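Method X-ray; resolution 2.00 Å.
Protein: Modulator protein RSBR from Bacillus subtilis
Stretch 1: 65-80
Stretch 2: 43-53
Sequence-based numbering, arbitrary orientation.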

ATOM      1  N   SER A  65      11.901   2.881 -15.414  1.00 32.97           N
ATOM      2  CA  SER A  65      11.245   3.244 -16.620  1.00 35.43           C
ATOM      3  C   SER A  65       9.902   2.434 -16.835  1.00 35.09           C
ATOM      4  O   SER A  65       8.853   3.023 -17.190  1.00 34.10           O
ATOM      5  CB  SER A  65      12.242   3.231 -17.804  1.00 37.05           C
ATOM      6  OG  SER A  65      12.150   1.999 -18.513  1.00 44.35           O
ATOM      7  N   GLN A  66       9.942   1.137 -16.536  1.00 31.70           N
ATOM      8  CA  GLN A  66       8.803   0.277 -16.662  1.00 31.42           C
ATOM      9  C   GLN A  66       7.688   0.726 -15.676  1.00 31.21           C
ATOM     10  O   GLN A  66       6.468   0.694 -16.020  1.00 30.75           O
ATOM     11  CB  GLN A  66       9.213  -1.136 -16.438  1.00 30.93           C
ATOM     12  CG  GLN A  66      10.096  -1.793 -17.598  1.00 31.98           C
ATOM     13  CD  GLN A  66      11.576  -1.450 -17.489  1.00 36.35           C
ATOM     14  OE1 GLN A  66      11.995  -0.810 -16.521  1.00 31.58           O
ATOM     15  NE2 GLN A  66      12.388  -1.932 -18.477  1.00 33.06           N
ATOM     16  N   ILE A  67       8.110   1.037 -14.429  1.00 28.51           N
ATOM     17  CA  ILE A  67       7.264   1.588 -13.402  1.00 31.37           C
ATOM     18  C   ILE A  67       6.562   2.840 -13.849  1.00 31.53           C
ATOM     19  O   ILE A  67       5.374   3.029 -13.618  1.00 29.69           O
ATOM     20  CB  ILE A  67       8.027   1.747 -12.015  1.00 29.78           C
ATOM     21  CG1 ILE A  67       8.236   0.344 -11.453  1.00 31.19           C
ATOM     22  CG2 ILE A  67       7.144   2.475 -11.021  1.00 32.12           C
ATOM     23  CD1 ILE A  67       9.114   0.246 -10.141  1.00 32.99           C
ATOM     24  N   SER A  68       7.335   3.740 -14.392  1.00 32.42           N
ATOM     25  CA  SER A  68       6.833   5.040 -14.757  1.00 34.94           C
ATOM     26  C   SER A  68       5.814   4.907 -15.902  1.00 33.25           C
ATOM     27  O   SER A  68       4.741   5.593 -15.890  1.00 34.61           O
ATOM     28  CB  SER A  68       8.010   5.916 -15.195  1.00 34.91           C
ATOM     29  OG  SER A  68       7.591   6.913 -16.023  1.00 43.58           O
ATOM     30  N   GLU A  69       6.143   4.085 -16.878  1.00 33.19           N
ATOM     31  CA  GLU A  69       5.210   3.760 -17.958  1.00 34.59           C
ATOM     32  C   GLU A  69       3.913   3.098 -17.504  1.00 33.94           C
ATOM     33  O   GLU A  69       2.810   3.442 -18.027  1.00 30.04           O
ATOM     34  CB  GLU A  69       5.851   2.889 -18.995  1.00 36.23           C
ATOM     35  CG  GLU A  69       5.095   3.057 -20.316  1.00 49.84           C
ATOM     36  CD  GLU A  69       5.543   4.263 -21.270  1.00 54.71           C
ATOM     37  OE1 GLU A  69       5.399   5.529 -21.013  1.00 51.54           O
ATOM     38  OE2 GLU A  69       6.038   3.877 -22.389  1.00 70.25           O
ATOM     39  N   LEU A  70       4.021   2.115 -16.604  1.00 31.42           N
ATOM     40  CA  LEU A  70       2.806   1.476 -16.129  1.00 31.76           C
ATOM     41  C   LEU A  70       1.894   2.499 -15.414  1.00 31.56           C
ATOM     42  O   LEU A  70       0.654   2.474 -15.606  1.00 29.71           O
ATOM     43  CB  LEU A  70       3.097   0.324 -15.194  1.00 32.66           C
ATOM     44  CG  LEU A  70       1.923  -0.373 -14.475  1.00 37.36           C
ATOM     45  CD1 LEU A  70       1.045  -0.822 -15.495  1.00 41.75           C
ATOM     46  CD2 LEU A  70       2.380  -1.566 -13.746  1.00 42.05           C
ATOM     47  N   ALA A  71       2.478   3.375 -14.577  1.00 31.40           N
ATOM     48  CA  ALA A  71       1.688   4.317 -13.767  1.00 32.72           C
ATOM     49  C   ALA A  71       1.016   5.346 -14.650  1.00 32.13           C
ATOM     50  O   ALA A  71      -0.173   5.672 -14.465  1.00 31.80           O
ATOM     51  CB  ALA A  71       2.588   4.982 -12.726  1.00 32.20           C
ATOM     52  N   LEU A  72       1.757   5.867 -15.603  1.00 31.06           N
ATOM     53  CA  LEU A  72       1.236   6.810 -16.567  1.00 31.81           C
ATOM     54  C   LEU A  72       0.090   6.275 -17.407  1.00 31.53           C
ATOM     55  O   LEU A  72      -0.933   6.922 -17.595  1.00 30.92           O
ATOM     56  CB  LEU A  72       2.359   7.289 -17.486  1.00 31.71           C
ATOM     57  CG  LEU A  72       2.060   8.311 -18.566  1.00 33.85           C
ATOM     58  CD1 LEU A  72       1.480   9.573 -18.039  1.00 35.86           C
ATOM     59  CD2 LEU A  72       3.205   8.577 -19.510  1.00 35.14           C
ATOM     60  N   ARG A  73       0.225   5.025 -17.837  1.00 31.47           N
ATOM     61  CA  ARG A  73      -0.855   4.363 -18.585  1.00 31.57           C
ATOM     62  C   ARG A  73      -2.073   4.234 -17.700  1.00 30.07           C
ATOM     63  O   ARG A  73      -3.219   4.489 -18.157  1.00 32.00           O
ATOM     64  CB  ARG A  73      -0.387   2.959 -19.026  1.00 32.85           C
ATOM     65  CG  ARG A  73      -1.232   2.220 -19.999  1.00 40.91           C
ATOM     66  CD  ARG A  73      -0.563   0.738 -20.275  1.00 47.65           C
ATOM     67  NE  ARG A  73      -1.699  -0.163 -20.353  1.00 57.90           N
ATOM     68  CZ  ARG A  73      -1.722  -1.523 -20.482  1.00 56.29           C
ATOM     69  NH1 ARG A  73      -0.553  -2.273 -20.473  1.00 49.20           N
ATOM     70  NH2 ARG A  73      -2.984  -2.118 -20.584  1.00 36.29           N
ATOM     71  N   ALA A  74      -1.877   3.796 -16.466  1.00 29.34           N
ATOM     72  CA  ALA A  74      -2.986   3.728 -15.521  1.00 30.38           C
ATOM     73  C   ALA A  74      -3.829   5.034 -15.375  1.00 31.30           C
ATOM     74  O   ALA A  74      -5.076   5.041 -15.454  1.00 30.53           O
ATOM     75  CB  ALA A  74      -2.557   3.165 -14.137  1.00 32.44           C
ATOM     76  N   VAL A  75      -3.133   6.119 -15.158  1.00 31.14           N
ATOM     77  CA  VAL A  75      -3.713   7.447 -15.204  1.00 31.77           C
ATOM     78  C   VAL A  75      -4.448   7.663 -16.499  1.00 32.44           C
ATOM     79  O   VAL A  75      -5.640   8.054 -16.441  1.00 30.77           O
ATOM     80  CB  VAL A  75      -2.641   8.531 -15.012  1.00 32.63           C
ATOM     81  CG1 VAL A  75      -3.285   9.995 -15.220  1.00 36.57           C
ATOM     82  CG2 VAL A  75      -2.024   8.378 -13.628  1.00 30.71           C
ATOM     83  N   GLN A  76      -3.804   7.409 -17.634  1.00 31.36           N
ATOM     84  CA  GLN A  76      -4.367   7.851 -18.923  1.00 33.48           C
ATOM     85  C   GLN A  76      -5.628   7.091 -19.301  1.00 33.14           C
ATOM     86  O   GLN A  76      -6.479   7.657 -19.966  1.00 33.43           O
ATOM     87  CB  GLN A  76      -3.355   7.825 -20.028  1.00 32.44           C
ATOM     88  CG  GLN A  76      -2.279   8.863 -19.647  1.00 36.88           C
ATOM     89  CD  GLN A  76      -1.247   9.098 -20.698  1.00 42.35           C
ATOM     90  OE1 GLN A  76      -0.593  10.183 -20.726  1.00 49.98           O
ATOM     91  NE2 GLN A  76      -1.055   8.129 -21.539  1.00 39.95           N
ATOM     92  N   ILE A  77      -5.697   5.821 -18.865  1.00 33.95           N
ATOM     93  CA  ILE A  77      -6.830   4.960 -19.156  1.00 34.34           C
ATOM     94  C   ILE A  77      -7.904   5.163 -18.154  1.00 33.57           C
ATOM     95  O   ILE A  77      -8.900   4.540 -18.326  1.00 31.18           O
ATOM     96  CB  ILE A  77      -6.449   3.452 -19.419  1.00 33.06           C
ATOM     97  CG1 ILE A  77      -6.025   2.764 -18.093  1.00 33.73           C
ATOM     98  CG2 ILE A  77      -5.418   3.369 -20.630  1.00 34.50           C
ATOM     99  CD1 ILE A  77      -5.711   1.253 -18.128  1.00 34.89           C
ATOM    100  N   GLY A  78      -7.719   6.000 -17.109  1.00 32.94           N
ATOM    101  CA  GLY A  78      -8.840   6.287 -16.189  1.00 35.21           C
ATOM    102  C   GLY A  78      -8.920   5.386 -14.942  1.00 34.72           C
ATOM    103  O   GLY A  78      -9.931   5.378 -14.244  1.00 35.22           O
ATOM    104  N   LEU A  79      -7.882   4.615 -14.646  1.00 33.07           N
ATOM    105  CA  LEU A  79      -7.835   3.883 -13.331  1.00 32.43           C
ATOM    106  C   LEU A  79      -7.522   4.927 -12.252  1.00 32.88           C
ATOM    107  O   LEU A  79      -6.610   5.695 -12.389  1.00 32.92           O
ATOM    108  CB  LEU A  79      -6.824   2.773 -13.300  1.00 32.08           C
ATOM    109  CG  LEU A  79      -6.907   1.768 -14.454  1.00 35.92           C
ATOM    110  CD1 LEU A  79      -5.800   0.737 -14.077  1.00 35.35           C
ATOM    111  CD2 LEU A  79      -8.326   1.173 -14.578  1.00 39.11           C
ATOM    112  N   SER A  80      -8.339   5.003 -11.216  1.00 32.85           N
ATOM    113  CA  SER A  80      -8.002   5.841 -10.042  1.00 31.73           C
ATOM    114  C   SER A  80      -6.927   5.237  -9.220  1.00 28.98           C
ATOM    115  O   SER A  80      -6.590   4.060  -9.356  1.00 28.75           O
ATOM    116  CB  SER A  80      -9.235   5.994  -9.148  1.00 33.63           C
ATOM    117  OG  SER A  80      -9.693   4.769  -8.640  1.00 31.91           O
TER
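Stretch 2 43-53: ENISKEYIDIL

Packing of residues 43-53 on residues 65-80 in the modulator protein RSBR. Stretch 2 is helical from end to end, part of a longer helix that continues in both directions along the chain; stretch 1 is helical over 65-76. The two helices run nearly antiparallel, with a signed crossing angle of -157° and axes 9.7 Å apart at closest approach. The register is set by Q66 opposite I52 (CA of Q66 to CA of I52, 6.4 Å) and L70 opposite E48 (CA of L70 to CA of E48, 6.8 Å), so that stretch 2 is read backwards as stretch 1 is read forwards. Together the stretches bury 557 Å².

At the centre L70 (chi1 t, chi2 p) acts as a knob in a hole made by I45, E48, Y49 and I52. Its CD2 lies 3.6 Å from CD1 of I52 and 4.2 Å from CD1 of Y49, meeting the tyrosine ring at its edge, while its CD1 is 4.3 Å from CG2 of I45. Near the start of stretch 1, I52 also receives I67 (CG1 of I67 to CG2 of I52, 3.8 Å) and the CB of Q66, 3.7 Å from its CG1. At the other end I45 takes over: its CD1 is 3.8 Å from CD1 of I77 and 4.2 Å from CD1 of L79.

A direct hydrogen bond between the stretches is also their salt bridge. R73 points toward stretch 2, and its NH1 donates to OE2 of E48 at 2.5 Å, a short contact with a bent N-H...O angle of 130°. E48 approaches near the plane of the guanidinium, whereas CG1 of I45 lies over one face, 3.4 Å from NH2 of R73; the charged group thus combines an in-plane polar partner with an apolar cover. NH2 of R73 is hydrogen-bonded just outside the stretches. The other carboxylate oxygen of E48, OE1, accepts from water 1 at 2.7 Å. The same water donates to the backbone O of Q66 at 2.6 Å, bridging the helices where OE1 of E48 and O of Q66 are 4.4 Å apart. The O of Q66 also accepts from N of L70 at 2.9 Å, so the water adds to its helical bond without replacing it. Both carboxylate oxygens of E48 are therefore satisfied at the interface.

Within stretch 2, NZ of K47 donates to OD1 of D51 at 2.6 Å, a salt bridge one turn along the helix. OD1 of N44 and OH of Y49 find partners elsewhere in the structure. Backbone donors from K47 to L53 are all paired with carbonyls four residues back. Stretch 1 follows the same pattern from E69 to I77, then closes in a Schellman motif: N of G78 donates to O of V75 at 3.0 Å, and N of L79 to O of A74, also at 3.0 Å. The positive phi of G78 (93°) suits glycine, since a CB there would jam against the preceding carbonyl O.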

ATOM      1  N   GLU A  43      -5.112  -7.702 -19.219  1.00 31.51           N
ATOM      2  CA  GLU A  43      -3.994  -8.616 -19.400  1.00 32.62           C
ATOM      3  C   GLU A  43      -2.632  -7.891 -19.578  1.00 32.69           C
ATOM      4  O   GLU A  43      -1.646  -8.269 -19.017  1.00 30.21           O
ATOM      5  CB  GLU A  43      -4.281  -9.604 -20.541  1.00 33.82           C
ATOM      6  CG  GLU A  43      -3.165 -10.583 -20.778  1.00 41.32           C
ATOM      7  CD  GLU A  43      -3.352 -11.464 -22.023  1.00 47.13           C
ATOM      8  OE1 GLU A  43      -4.478 -11.961 -22.179  1.00 48.59           O
ATOM      9  OE2 GLU A  43      -2.400 -11.558 -22.878  1.00 48.73           O
ATOM     10  N   ASN A  44      -2.642  -6.850 -20.359  1.00 30.39           N
ATOM     11  CA  ASN A  44      -1.458  -6.084 -20.646  1.00 31.56           C
ATOM     12  C   ASN A  44      -0.930  -5.374 -19.398  1.00 31.11           C
ATOM     13  O   ASN A  44       0.252  -5.233 -19.211  1.00 29.33           O
ATOM     14  CB  ASN A  44      -1.707  -5.086 -21.767  1.00 31.10           C
ATOM     15  CG  ASN A  44      -1.744  -5.699 -23.126  1.00 33.57           C
ATOM     16  OD1 ASN A  44      -1.653  -6.901 -23.320  1.00 34.18           O
ATOM     17  ND2 ASN A  44      -1.988  -4.860 -24.089  1.00 30.98           N
ATOM     18  N   ILE A  45      -1.834  -4.891 -18.577  1.00 31.70           N
ATOM     19  CA  ILE A  45      -1.446  -4.400 -17.243  1.00 34.29           C
ATOM     20  C   ILE A  45      -0.795  -5.444 -16.339  1.00 34.04           C
ATOM     21  O   ILE A  45       0.260  -5.165 -15.758  1.00 32.77           O
ATOM     22  CB  ILE A  45      -2.660  -3.784 -16.472  1.00 35.41           C
ATOM     23  CG1 ILE A  45      -3.127  -2.517 -17.168  1.00 37.11           C
ATOM     24  CG2 ILE A  45      -2.276  -3.549 -15.022  1.00 36.71           C
ATOM     25  CD1 ILE A  45      -4.491  -2.126 -16.807  1.00 38.38           C
ATOM     26  N   SER A  46      -1.386  -6.641 -16.259  1.00 33.14           N
ATOM     27  CA  SER A  46      -0.810  -7.724 -15.485  1.00 32.14           C
ATOM     28  C   SER A  46       0.535  -8.109 -16.016  1.00 31.84           C
ATOM     29  O   SER A  46       1.406  -8.407 -15.223  1.00 29.44           O
ATOM     30  CB  SER A  46      -1.741  -8.907 -15.467  1.00 33.60           C
ATOM     31  OG  SER A  46      -3.001  -8.358 -15.093  1.00 35.29           O
ATOM     32  N   LYS A  47       0.675  -8.164 -17.338  1.00 30.38           N
ATOM     33  CA  LYS A  47       1.942  -8.530 -17.950  1.00 31.51           C
ATOM     34  C   LYS A  47       3.022  -7.460 -17.690  1.00 30.53           C
ATOM     35  O   LYS A  47       4.162  -7.835 -17.421  1.00 33.03           O
ATOM     36  CB  LYS A  47       1.764  -8.885 -19.470  1.00 31.72           C
ATOM     37  CG  LYS A  47       3.096  -9.075 -20.208  1.00 36.14           C
ATOM     38  CD  LYS A  47       3.918 -10.203 -19.676  1.00 39.91           C
ATOM     39  CE  LYS A  47       5.179 -10.581 -20.661  1.00 42.44           C
ATOM     40  NZ  LYS A  47       6.297 -11.121 -19.861  1.00 44.05           N
ATOM     41  N   GLU A  48       2.675  -6.210 -17.804  1.00 31.76           N
ATOM     42  CA  GLU A  48       3.620  -5.074 -17.556  1.00 33.53           C
ATOM     43  C   GLU A  48       4.031  -5.153 -16.102  1.00 32.67           C
ATOM     44  O   GLU A  48       5.163  -4.896 -15.741  1.00 31.31           O
ATOM     45  CB  GLU A  48       2.961  -3.718 -17.696  1.00 36.39           C
ATOM     46  CG  GLU A  48       3.172  -2.897 -18.968  1.00 46.37           C
ATOM     47  CD  GLU A  48       2.521  -1.475 -18.903  1.00 48.97           C
ATOM     48  OE1 GLU A  48       3.328  -0.484 -18.877  1.00 47.20           O
ATOM     49  OE2 GLU A  48       1.217  -1.351 -18.907  1.00 55.37           O
ATOM     50  N   TYR A  49       3.090  -5.436 -15.224  1.00 28.46           N
ATOM     51  CA  TYR A  49       3.450  -5.601 -13.748  1.00 30.01           C
ATOM     52  C   TYR A  49       4.359  -6.766 -13.433  1.00 31.26           C
ATOM     53  O   TYR A  49       5.365  -6.625 -12.723  1.00 28.49           O
ATOM     54  CB  TYR A  49       2.188  -5.783 -12.965  1.00 31.27           C
ATOM     55  CG  TYR A  49       2.349  -5.761 -11.497  1.00 30.49           C
ATOM     56  CD1 TYR A  49       2.735  -4.599 -10.829  1.00 30.16           C
ATOM     57  CD2 TYR A  49       2.082  -6.863 -10.748  1.00 30.12           C
ATOM     58  CE1 TYR A  49       2.834  -4.539  -9.439  1.00 28.54           C
ATOM     59  CE2 TYR A  49       2.203  -6.808  -9.322  1.00 32.08           C
ATOM     60  CZ  TYR A  49       2.570  -5.633  -8.694  1.00 30.98           C
ATOM     61  OH  TYR A  49       2.603  -5.610  -7.323  1.00 30.69           O
ATOM     62  N   ILE A  50       4.034  -7.943 -13.987  1.00 31.45           N
ATOM     63  CA  ILE A  50       4.929  -9.070 -13.802  1.00 33.97           C
ATOM     64  C   ILE A  50       6.389  -8.750 -14.314  1.00 30.96           C
ATOM     65  O   ILE A  50       7.356  -9.182 -13.697  1.00 31.06           O
ATOM     66  CB  ILE A  50       4.414 -10.399 -14.478  1.00 34.46           C
ATOM     67  CG1 ILE A  50       3.098 -10.855 -13.878  1.00 42.85           C
ATOM     68  CG2 ILE A  50       5.277 -11.689 -14.124  1.00 41.64           C
ATOM     69  CD1 ILE A  50       2.138 -11.891 -14.774  1.00 45.56           C
ATOM     70  N   ASP A  51       6.493  -8.093 -15.451  1.00 30.84           N
ATOM     71  CA  ASP A  51       7.775  -7.726 -16.055  1.00 33.62           C
ATOM     72  C   ASP A  51       8.558  -6.799 -15.098  1.00 32.64           C
ATOM     73  O   ASP A  51       9.738  -6.973 -14.966  1.00 32.65           O
ATOM     74  CB  ASP A  51       7.606  -6.980 -17.361  1.00 31.94           C
ATOM     75  CG  ASP A  51       7.292  -7.888 -18.543  1.00 37.13           C
ATOM     76  OD1 ASP A  51       7.185  -9.110 -18.383  1.00 36.90           O
ATOM     77  OD2 ASP A  51       7.166  -7.312 -19.631  1.00 40.60           O
ATOM     78  N   ILE A  52       7.861  -5.895 -14.428  1.00 31.81           N
ATOM     79  CA  ILE A  52       8.422  -5.109 -13.290  1.00 30.26           C
ATOM     80  C   ILE A  52       8.963  -5.962 -12.153  1.00 29.60           C
ATOM     81  O   ILE A  52      10.114  -5.776 -11.717  1.00 28.61           O
ATOM     82  CB  ILE A  52       7.464  -4.030 -12.766  1.00 30.63           C
ATOM     83  CG1 ILE A  52       7.250  -2.934 -13.832  1.00 31.14           C
ATOM     84  CG2 ILE A  52       7.920  -3.492 -11.426  1.00 27.66           C
ATOM     85  CD1 ILE A  52       5.895  -2.208 -13.749  1.00 30.31           C
ATOM     86  N   LEU A  53       8.194  -6.951 -11.761  1.00 29.44           N
ATOM     87  CA  LEU A  53       8.576  -7.812 -10.686  1.00 29.09           C
ATOM     88  C   LEU A  53       9.837  -8.549 -11.055  1.00 29.24           C
ATOM     89  O   LEU A  53      10.750  -8.648 -10.229  1.00 29.45           O
ATOM     90  CB  LEU A  53       7.430  -8.777 -10.334  1.00 30.53           C
ATOM     91  CG  LEU A  53       6.109  -8.206  -9.906  1.00 28.01           C
ATOM     92  CD1 LEU A  53       5.128  -9.375  -9.627  1.00 30.71           C
ATOM     93  CD2 LEU A  53       6.122  -7.254  -8.816  1.00 28.54           C
TER
HETATM   94  O   HOH W   1       5.830  -0.848 -17.991  1.00 27.26           O